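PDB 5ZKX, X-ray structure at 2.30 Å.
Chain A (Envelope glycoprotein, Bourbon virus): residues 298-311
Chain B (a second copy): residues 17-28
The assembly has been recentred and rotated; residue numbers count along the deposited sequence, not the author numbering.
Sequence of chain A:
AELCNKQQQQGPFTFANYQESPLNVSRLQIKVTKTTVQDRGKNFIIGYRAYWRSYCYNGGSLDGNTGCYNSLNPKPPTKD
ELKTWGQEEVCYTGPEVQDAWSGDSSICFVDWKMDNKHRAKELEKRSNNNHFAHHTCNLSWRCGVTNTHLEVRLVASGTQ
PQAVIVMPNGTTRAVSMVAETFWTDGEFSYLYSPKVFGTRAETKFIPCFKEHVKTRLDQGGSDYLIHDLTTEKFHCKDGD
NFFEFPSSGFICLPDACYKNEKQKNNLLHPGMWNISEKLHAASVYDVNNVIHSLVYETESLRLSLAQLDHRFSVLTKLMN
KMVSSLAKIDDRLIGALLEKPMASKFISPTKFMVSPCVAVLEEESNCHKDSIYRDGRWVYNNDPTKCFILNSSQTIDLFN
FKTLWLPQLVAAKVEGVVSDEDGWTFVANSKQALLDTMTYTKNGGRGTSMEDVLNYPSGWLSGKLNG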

ATOM      1  N   THR A 298      -5.607  13.907 -12.475  1.00 26.91           N
ATOM      2  CA  THR A 298      -5.806  13.653 -13.896  1.00 25.10           C
ATOM      3  C   THR A 298      -6.928  14.517 -14.458  1.00 25.08           C
ATOM      4  O   THR A 298      -6.839  14.996 -15.594  1.00 27.40           O
ATOM      5  CB  THR A 298      -6.082  12.167 -14.121  1.00 25.40           C
ATOM      6  OG1 THR A 298      -4.884  11.425 -13.861  1.00 23.73           O
ATOM      7  CG2 THR A 298      -6.528  11.904 -15.556  1.00 25.04           C
ATOM      8  N   GLU A 299      -7.985  14.745 -13.675  1.00 17.54           N
ATOM      9  CA  GLU A 299      -9.031  15.658 -14.121  1.00 19.39           C
ATOM     10  C   GLU A 299      -8.510  17.083 -14.205  1.00 20.39           C
ATOM     11  O   GLU A 299      -8.810  17.803 -15.164  1.00 25.02           O
ATOM     12  CB  GLU A 299     -10.240  15.584 -13.189  1.00 22.92           C
ATOM     13  CG  GLU A 299     -11.035  14.290 -13.289  1.00 23.95           C
ATOM     14  CD  GLU A 299     -11.957  14.242 -14.495  1.00 27.17           C
ATOM     15  OE1 GLU A 299     -13.142  13.897 -14.319  1.00 28.71           O
ATOM     16  OE2 GLU A 299     -11.499  14.532 -15.620  1.00 26.25           O
ATOM     17  N   SER A 300      -7.729  17.508 -13.209  1.00 26.48           N
ATOM     18  CA  SER A 300      -7.103  18.824 -13.253  1.00 24.17           C
ATOM     19  C   SER A 300      -6.187  18.953 -14.461  1.00 28.15           C
ATOM     20  O   SER A 300      -6.150  20.001 -15.114  1.00 30.85           O
ATOM     21  CB  SER A 300      -6.321  19.070 -11.965  1.00 28.53           C
ATOM     22  OG  SER A 300      -5.813  20.390 -11.918  1.00 35.96           O
ATOM     23  N   LEU A 301      -5.436  17.894 -14.765  1.00 25.68           N
ATOM     24  CA  LEU A 301      -4.580  17.898 -15.945  1.00 21.81           C
ATOM     25  C   LEU A 301      -5.407  18.017 -17.220  1.00 23.07           C
ATOM     26  O   LEU A 301      -5.034  18.752 -18.142  1.00 27.49           O
ATOM     27  CB  LEU A 301      -3.723  16.630 -15.955  1.00 25.34           C
ATOM     28  CG  LEU A 301      -2.676  16.371 -17.043  1.00 20.08           C
ATOM     29  CD1 LEU A 301      -3.284  15.613 -18.213  1.00 27.75           C
ATOM     30  CD2 LEU A 301      -2.020  17.663 -17.511  1.00 21.83           C
ATOM     31  N   ARG A 302      -6.538  17.313 -17.286  1.00 24.41           N
ATOM     32  CA  ARG A 302      -7.368  17.367 -18.486  1.00 28.44           C
ATOM     33  C   ARG A 302      -7.944  18.761 -18.696  1.00 28.16           C
ATOM     34  O   ARG A 302      -8.095  19.214 -19.837  1.00 28.94           O
ATOM     35  CB  ARG A 302      -8.486  16.327 -18.400  1.00 29.25           C
ATOM     36  CG  ARG A 302      -8.006  14.898 -18.608  1.00 23.80           C
ATOM     37  CD  ARG A 302      -8.936  13.892 -17.954  1.00 23.18           C
ATOM     38  NE  ARG A 302     -10.208  13.765 -18.655  1.00 25.04           N
ATOM     39  CZ  ARG A 302     -10.379  13.065 -19.774  1.00 28.74           C
ATOM     40  NH1 ARG A 302      -9.351  12.436 -20.325  1.00 28.48           N
ATOM     41  NH2 ARG A 302     -11.577  12.998 -20.344  1.00 18.81           N
ATOM     42  N   LEU A 303      -8.271  19.457 -17.605  1.00 25.88           N
ATOM     43  CA  LEU A 303      -8.735  20.836 -17.707  1.00 21.44           C
ATOM     44  C   LEU A 303      -7.672  21.725 -18.339  1.00 23.13           C
ATOM     45  O   LEU A 303      -7.967  22.536 -19.222  1.00 23.00           O
ATOM     46  CB  LEU A 303      -9.110  21.365 -16.323  1.00 23.03           C
ATOM     47  CG  LEU A 303     -10.578  21.300 -15.906  1.00 33.49           C
ATOM     48  CD1 LEU A 303     -10.808  22.178 -14.685  1.00 28.36           C
ATOM     49  CD2 LEU A 303     -11.483  21.724 -17.050  1.00 34.81           C
ATOM     50  N   SER A 304      -6.423  21.589 -17.886  1.00 21.45           N
ATOM     51  CA  SER A 304      -5.339  22.381 -18.455  1.00 23.98           C
ATOM     52  C   SER A 304      -5.155  22.082 -19.938  1.00 25.30           C
ATOM     53  O   SER A 304      -4.974  23.000 -20.745  1.00 26.70           O
ATOM     54  CB  SER A 304      -4.043  22.117 -17.693  1.00 23.28           C
ATOM     55  OG  SER A 304      -4.180  22.475 -16.331  1.00 29.77           O
ATOM     56  N   LEU A 305      -5.205  20.803 -20.312  1.00 30.00           N
ATOM     57  CA  LEU A 305      -5.030  20.431 -21.712  1.00 27.12           C
ATOM     58  C   LEU A 305      -6.172  20.951 -22.573  1.00 27.41           C
ATOM     59  O   LEU A 305      -5.946  21.420 -23.695  1.00 31.94           O
ATOM     60  CB  LEU A 305      -4.917  18.916 -21.839  1.00 26.85           C
ATOM     61  CG  LEU A 305      -3.591  18.322 -21.385  1.00 25.56           C
ATOM     62  CD1 LEU A 305      -3.616  16.828 -21.599  1.00 29.84           C
ATOM     63  CD2 LEU A 305      -2.440  18.961 -22.141  1.00 21.43           C
ATOM     64  N   ALA A 306      -7.406  20.861 -22.074  1.00 18.86           N
ATOM     65  CA  ALA A 306      -8.535  21.397 -22.823  1.00 16.73           C
ATOM     66  C   ALA A 306      -8.411  22.906 -23.001  1.00 19.57           C
ATOM     67  O   ALA A 306      -8.768  23.444 -24.053  1.00 24.07           O
ATOM     68  CB  ALA A 306      -9.843  21.039 -22.120  1.00 24.06           C
ATOM     69  N   GLN A 307      -7.902  23.606 -21.982  1.00 24.17           N
ATOM     70  CA  GLN A 307      -7.724  25.050 -22.093  1.00 21.70           C
ATOM     71  C   GLN A 307      -6.719  25.399 -23.184  1.00 20.76           C
ATOM     72  O   GLN A 307      -6.947  26.318 -23.977  1.00 21.43           O
ATOM     73  CB  GLN A 307      -7.285  25.634 -20.747  1.00 22.87           C
ATOM     74  CG  GLN A 307      -7.228  27.157 -20.714  1.00 20.04           C
ATOM     75  CD  GLN A 307      -7.277  27.719 -19.304  1.00 26.81           C
ATOM     76  OE1 GLN A 307      -7.493  26.987 -18.337  1.00 28.02           O
ATOM     77  NE2 GLN A 307      -7.072  29.028 -19.181  1.00 22.37           N
ATOM     78  N   LEU A 308      -5.602  24.669 -23.245  1.00 22.04           N
ATOM     79  CA  LEU A 308      -4.640  24.875 -24.323  1.00 19.65           C
ATOM     80  C   LEU A 308      -5.216  24.475 -25.676  1.00 19.50           C
ATOM     81  O   LEU A 308      -4.845  25.056 -26.702  1.00 23.36           O
ATOM     82  CB  LEU A 308      -3.358  24.093 -24.041  1.00 16.44           C
ATOM     83  CG  LEU A 308      -2.589  24.416 -22.758  1.00 19.51           C
ATOM     84  CD1 LEU A 308      -1.368  23.526 -22.631  1.00 18.18           C
ATOM     85  CD2 LEU A 308      -2.181  25.877 -22.708  1.00 15.91           C
ATOM     86  N   ASP A 309      -6.114  23.488 -25.702  1.00 23.48           N
ATOM     87  CA  ASP A 309      -6.766  23.108 -26.952  1.00 21.35           C
ATOM     88  C   ASP A 309      -7.668  24.224 -27.458  1.00 20.49           C
ATOM     89  O   ASP A 309      -7.712  24.503 -28.660  1.00 22.87           O
ATOM     90  CB  ASP A 309      -7.568  21.822 -26.750  1.00 19.55           C
ATOM     91  CG  ASP A 309      -7.899  21.123 -28.055  1.00 24.90           C
ATOM     92  OD1 ASP A 309      -7.222  21.394 -29.070  1.00 31.31           O
ATOM     93  OD2 ASP A 309      -8.838  20.300 -28.066  1.00 20.53           O
ATOM     94  N   HIS A 310      -8.398  24.871 -26.550  1.00 24.90           N
ATOM     95  CA  HIS A 310      -9.244  25.994 -26.933  1.00 25.44           C
ATOM     96  C   HIS A 310      -8.409  27.167 -27.426  1.00 27.67           C
ATOM     97  O   HIS A 310      -8.807  27.874 -28.359  1.00 28.95           O
ATOM     98  CB  HIS A 310     -10.115  26.401 -25.744  1.00 22.96           C
ATOM     99  CG  HIS A 310     -10.720  27.762 -25.869  1.00 26.46           C
ATOM    100  ND1 HIS A 310     -11.790  28.029 -26.696  1.00 20.65           N
ATOM    101  CD2 HIS A 310     -10.419  28.930 -25.253  1.00 27.38           C
ATOM    102  CE1 HIS A 310     -12.116  29.305 -26.592  1.00 26.27           C
ATOM    103  NE2 HIS A 310     -11.300  29.875 -25.722  1.00 29.38           N
ATOM    104  N   ARG A 311      -7.245  27.389 -26.810  1.00 27.85           N
ATOM    105  CA  ARG A 311      -6.353  28.448 -27.268  1.00 21.73           C
ATOM    106  C   ARG A 311      -5.895  28.199 -28.699  1.00 22.15           C
ATOM    107  O   ARG A 311      -5.867  29.123 -29.520  1.00 25.26           O
ATOM    108  CB  ARG A 311      -5.150  28.559 -26.332  1.00 20.42           C
ATOM    109  CG  ARG A 311      -5.483  29.078 -24.943  1.00 19.01           C
ATOM    110  CD  ARG A 311      -4.218  29.337 -24.138  1.00 16.44           C
ATOM    111  NE  ARG A 311      -4.502  29.976 -22.858  1.00 19.26           N
ATOM    112  CZ  ARG A 311      -3.568  30.388 -22.005  1.00 22.99           C
ATOM    113  NH1 ARG A 311      -2.283  30.228 -22.290  1.00 18.15           N
ATOM    114  NH2 ARG A 311      -3.920  30.959 -20.862  1.00 23.79           N
TER
ATOM    115  N   ASN B  17     -11.526  25.956 -40.237  1.00 32.61           N
ATOM    116  CA  ASN B  17     -11.110  26.263 -38.882  1.00 34.80           C
ATOM    117  C   ASN B  17     -10.877  24.974 -38.101  1.00 33.24           C
ATOM    118  O   ASN B  17     -11.309  23.887 -38.497  1.00 29.37           O
ATOM    119  CB  ASN B  17     -12.162  27.116 -38.174  1.00 30.26           C
ATOM    120  CG  ASN B  17     -12.177  28.549 -38.658  1.00 27.28           C
ATOM    121  OD1 ASN B  17     -11.130  29.156 -38.874  1.00 29.01           O
ATOM    122  ND2 ASN B  17     -13.370  29.101 -38.825  1.00 29.60           N
ATOM    123  N   TYR B  18     -10.177  25.107 -36.982  1.00 25.20           N
ATOM    124  CA  TYR B  18     -10.036  24.021 -36.024  1.00 27.15           C
ATOM    125  C   TYR B  18     -10.963  24.281 -34.845  1.00 29.61           C
ATOM    126  O   TYR B  18     -11.018  25.402 -34.326  1.00 23.06           O
ATOM    127  CB  TYR B  18      -8.596  23.884 -35.536  1.00 27.27           C
ATOM    128  CG  TYR B  18      -8.459  22.899 -34.402  1.00 27.50           C
ATOM    129  CD1 TYR B  18      -8.786  21.562 -34.581  1.00 26.14           C
ATOM    130  CD2 TYR B  18      -8.020  23.305 -33.148  1.00 24.63           C
ATOM    131  CE1 TYR B  18      -8.669  20.654 -33.549  1.00 27.60           C
ATOM    132  CE2 TYR B  18      -7.900  22.404 -32.107  1.00 22.71           C
ATOM    133  CZ  TYR B  18      -8.225  21.079 -32.315  1.00 23.72           C
ATOM    134  OH  TYR B  18      -8.110  20.174 -31.289  1.00 22.88           O
ATOM    135  N   GLN B  19     -11.694  23.250 -34.435  1.00 48.98           N
ATOM    136  CA  GLN B  19     -12.620  23.334 -33.317  1.00 50.58           C
ATOM    137  C   GLN B  19     -12.180  22.362 -32.233  1.00 49.48           C
ATOM    138  O   GLN B  19     -11.954  21.179 -32.508  1.00 54.04           O
ATOM    139  CB  GLN B  19     -14.051  23.025 -33.764  1.00 49.47           C
ATOM    140  CG  GLN B  19     -15.107  23.400 -32.739  1.00 54.52           C
ATOM    141  CD  GLN B  19     -15.170  24.895 -32.496  1.00 56.53           C
ATOM    142  OE1 GLN B  19     -15.070  25.690 -33.433  1.00 56.12           O
ATOM    143  NE2 GLN B  19     -15.331  25.287 -31.234  1.00 49.25           N
ATOM    144  N   GLU B  20     -12.055  22.862 -31.008  1.00 37.20           N
ATOM    145  CA  GLU B  20     -11.688  22.002 -29.894  1.00 37.55           C
ATOM    146  C   GLU B  20     -12.813  21.024 -29.584  1.00 38.92           C
ATOM    147  O   GLU B  20     -13.987  21.276 -29.867  1.00 35.21           O
ATOM    148  CB  GLU B  20     -11.362  22.836 -28.654  1.00 31.43           C
ATOM    149  CG  GLU B  20     -12.558  23.545 -28.049  1.00 34.13           C
ATOM    150  CD  GLU B  20     -12.738  24.945 -28.591  1.00 38.93           C
ATOM    151  OE1 GLU B  20     -12.713  25.903 -27.790  1.00 42.76           O
ATOM    152  OE2 GLU B  20     -12.904  25.086 -29.822  1.00 44.52           O
ATOM    153  N   SER B  21     -12.442  19.895 -29.003  1.00 46.22           N
ATOM    154  CA  SER B  21     -13.438  18.905 -28.625  1.00 44.92           C
ATOM    155  C   SER B  21     -14.098  19.323 -27.315  1.00 42.11           C
ATOM    156  O   SER B  21     -13.394  19.612 -26.344  1.00 41.83           O
ATOM    157  CB  SER B  21     -12.800  17.526 -28.482  1.00 46.63           C
ATOM    158  OG  SER B  21     -12.397  17.016 -29.743  1.00 44.93           O
ATOM    159  N   PRO B  22     -15.429  19.371 -27.254  1.00 38.89           N
ATOM    160  CA  PRO B  22     -16.093  19.783 -26.011  1.00 38.60           C
ATOM    161  C   PRO B  22     -15.786  18.819 -24.871  1.00 45.56           C
ATOM    162  O   PRO B  22     -15.657  17.609 -25.076  1.00 33.34           O
ATOM    163  CB  PRO B  22     -17.583  19.762 -26.379  1.00 44.49           C
ATOM    164  CG  PRO B  22     -17.630  19.740 -27.884  1.00 37.38           C
ATOM    165  CD  PRO B  22     -16.394  19.015 -28.310  1.00 41.33           C
ATOM    166  N   LEU B  23     -15.658  19.366 -23.659  1.00 57.04           N
ATOM    167  CA  LEU B  23     -15.369  18.565 -22.475  1.00 56.27           C
ATOM    168  C   LEU B  23     -16.268  19.020 -21.334  1.00 52.77           C
ATOM    169  O   LEU B  23     -16.447  20.224 -21.113  1.00 50.71           O
ATOM    170  CB  LEU B  23     -13.900  18.671 -22.067  1.00 53.90           C
ATOM    171  CG  LEU B  23     -13.323  17.534 -21.204  1.00 56.04           C
ATOM    172  CD1 LEU B  23     -11.854  17.832 -20.762  1.00 41.20           C
ATOM    173  CD2 LEU B  23     -14.231  17.031 -20.093  1.00 53.04           C
ATOM    174  N   ASN B  24     -16.824  18.041 -20.622  1.00 80.40           N
ATOM    175  CA  ASN B  24     -17.761  18.231 -19.521  1.00 82.09           C
ATOM    176  C   ASN B  24     -17.084  18.310 -18.158  1.00 74.74           C
ATOM    177  O   ASN B  24     -17.782  18.415 -17.147  1.00 76.17           O
ATOM    178  CB  ASN B  24     -18.790  17.091 -19.489  1.00 83.21           C
ATOM    179  CG  ASN B  24     -19.686  17.067 -20.727  1.00 86.86           C
ATOM    180  OD1 ASN B  24     -19.361  16.406 -21.710  1.00 91.40           O
ATOM    181  ND2 ASN B  24     -20.834  17.746 -20.666  1.00 88.79           N
ATOM    182  N   VAL B  25     -15.758  18.261 -18.087  1.00 42.61           N
ATOM    183  CA  VAL B  25     -15.091  18.443 -16.802  1.00 37.57           C
ATOM    184  C   VAL B  25     -15.084  19.920 -16.441  1.00 38.66           C
ATOM    185  O   VAL B  25     -14.529  20.750 -17.170  1.00 37.12           O
ATOM    186  CB  VAL B  25     -13.669  17.875 -16.806  1.00 37.94           C
ATOM    187  CG1 VAL B  25     -12.986  18.223 -15.484  1.00 35.92           C
ATOM    188  CG2 VAL B  25     -13.721  16.369 -17.001  1.00 40.56           C
ATOM    189  N   SER B  26     -15.688  20.244 -15.304  1.00 37.77           N
ATOM    190  CA  SER B  26     -15.670  21.583 -14.748  1.00 37.19           C
ATOM    191  C   SER B  26     -15.095  21.537 -13.339  1.00 36.53           C
ATOM    192  O   SER B  26     -15.027  20.481 -12.707  1.00 37.94           O
ATOM    193  CB  SER B  26     -17.076  22.194 -14.724  1.00 37.35           C
ATOM    194  OG  SER B  26     -17.975  21.384 -13.985  1.00 41.85           O
ATOM    195  N   ARG B  27     -14.675  22.700 -12.852  1.00 37.05           N
ATOM    196  CA  ARG B  27     -14.151  22.831 -11.500  1.00 37.63           C
ATOM    197  C   ARG B  27     -15.224  23.451 -10.618  1.00 41.44           C
ATOM    198  O   ARG B  27     -15.726  24.539 -10.920  1.00 46.83           O
ATOM    199  CB  ARG B  27     -12.881  23.677 -11.482  1.00 40.52           C
ATOM    200  CG  ARG B  27     -11.822  23.157 -10.535  1.00 42.28           C
ATOM    201  CD  ARG B  27     -10.578  24.019 -10.585  1.00 49.14           C
ATOM    202  NE  ARG B  27     -10.438  24.708 -11.865  1.00 49.09           N
ATOM    203  CZ  ARG B  27     -10.264  26.020 -11.991  1.00 54.35           C
ATOM    204  NH1 ARG B  27     -10.142  26.561 -13.197  1.00 44.17           N
ATOM    205  NH2 ARG B  27     -10.210  26.792 -10.913  1.00 62.86           N
ATOM    206  N   LEU B  28     -15.575  22.761  -9.539  1.00 44.32           N
ATOM    207  CA  LEU B  28     -16.638  23.195  -8.647  1.00 39.01           C
ATOM    208  C   LEU B  28     -16.095  23.394  -7.240  1.00 39.68           C
ATOM    209  O   LEU B  28     -15.212  22.657  -6.792  1.00 41.50           O
ATOM    210  CB  LEU B  28     -17.781  22.178  -8.616  1.00 46.39           C
ATOM    211  CG  LEU B  28     -18.782  22.210  -9.768  1.00 50.64           C
ATOM    212  CD1 LEU B  28     -19.523  20.894  -9.842  1.00 44.71           C
ATOM    213  CD2 LEU B  28     -19.755  23.370  -9.602  1.00 50.42           C
TER

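An extended chain laid along a helix can meet it at intervals, with other residues facing elsewhere, and this pairing between two copies of the Bourbon virus envelope glycoprotein shows how such a contact divides into polar and apolar parts. Residues 298-311 of chain A lie within a continuous helix, its backbone bonded from each N of R302(A) to R311(A) to the O four residues earlier. Chain B is loop until S26(B), where a strand begins. The chains run in opposite directions: E20(B) lies nearest H310(A), with 5.5 Å between CA atoms, L23(B) nearest A306(A) at 7.4 Å, and V25(B) nearest L303(A) at 6.9 Å. Together they bury 578 Å².

Two hydrogen bonds secure the polar end. Y18(B), its CA-to-CB bond toward the helix, extends a t rotamer so that OH donates to D309(A) OD1 at 2.7 Å; the long side chain spans the gap from its backbone, and D309(A) OD1 lies at the ring edge, near its plane. One residue on, H310(A) ND1 donates to E20(B) OE1 at 2.6 Å, the acceptor lying near the imidazole plane, where the N-H points.

Farther along, the contact turns apolar. A306(A) presents only a methyl, and L23(B) packs against it, CD1 lying 4.0 Å from A306(A) CB. L303(A) starts sideways, but its end comes nearer, with L303(A) CD2 3.2 Å from V25(B) O, while L303(A) CG packs 3.9 Å from V25(B) CG1. V25(B), buried and directed toward the helix, offers compact branches close to its backbone.

Charged side chains border this patch. E299(A) OE2 bridges to R302(A) NE at 3.4 Å within the helix, while the same oxygen lies 3.2 Å from V25(B) CG2. R27(B) passes L303(A) edge-on, NE 3.8 Å from CD1; that nitrogen is buried without a polar partner, a cost of this packing.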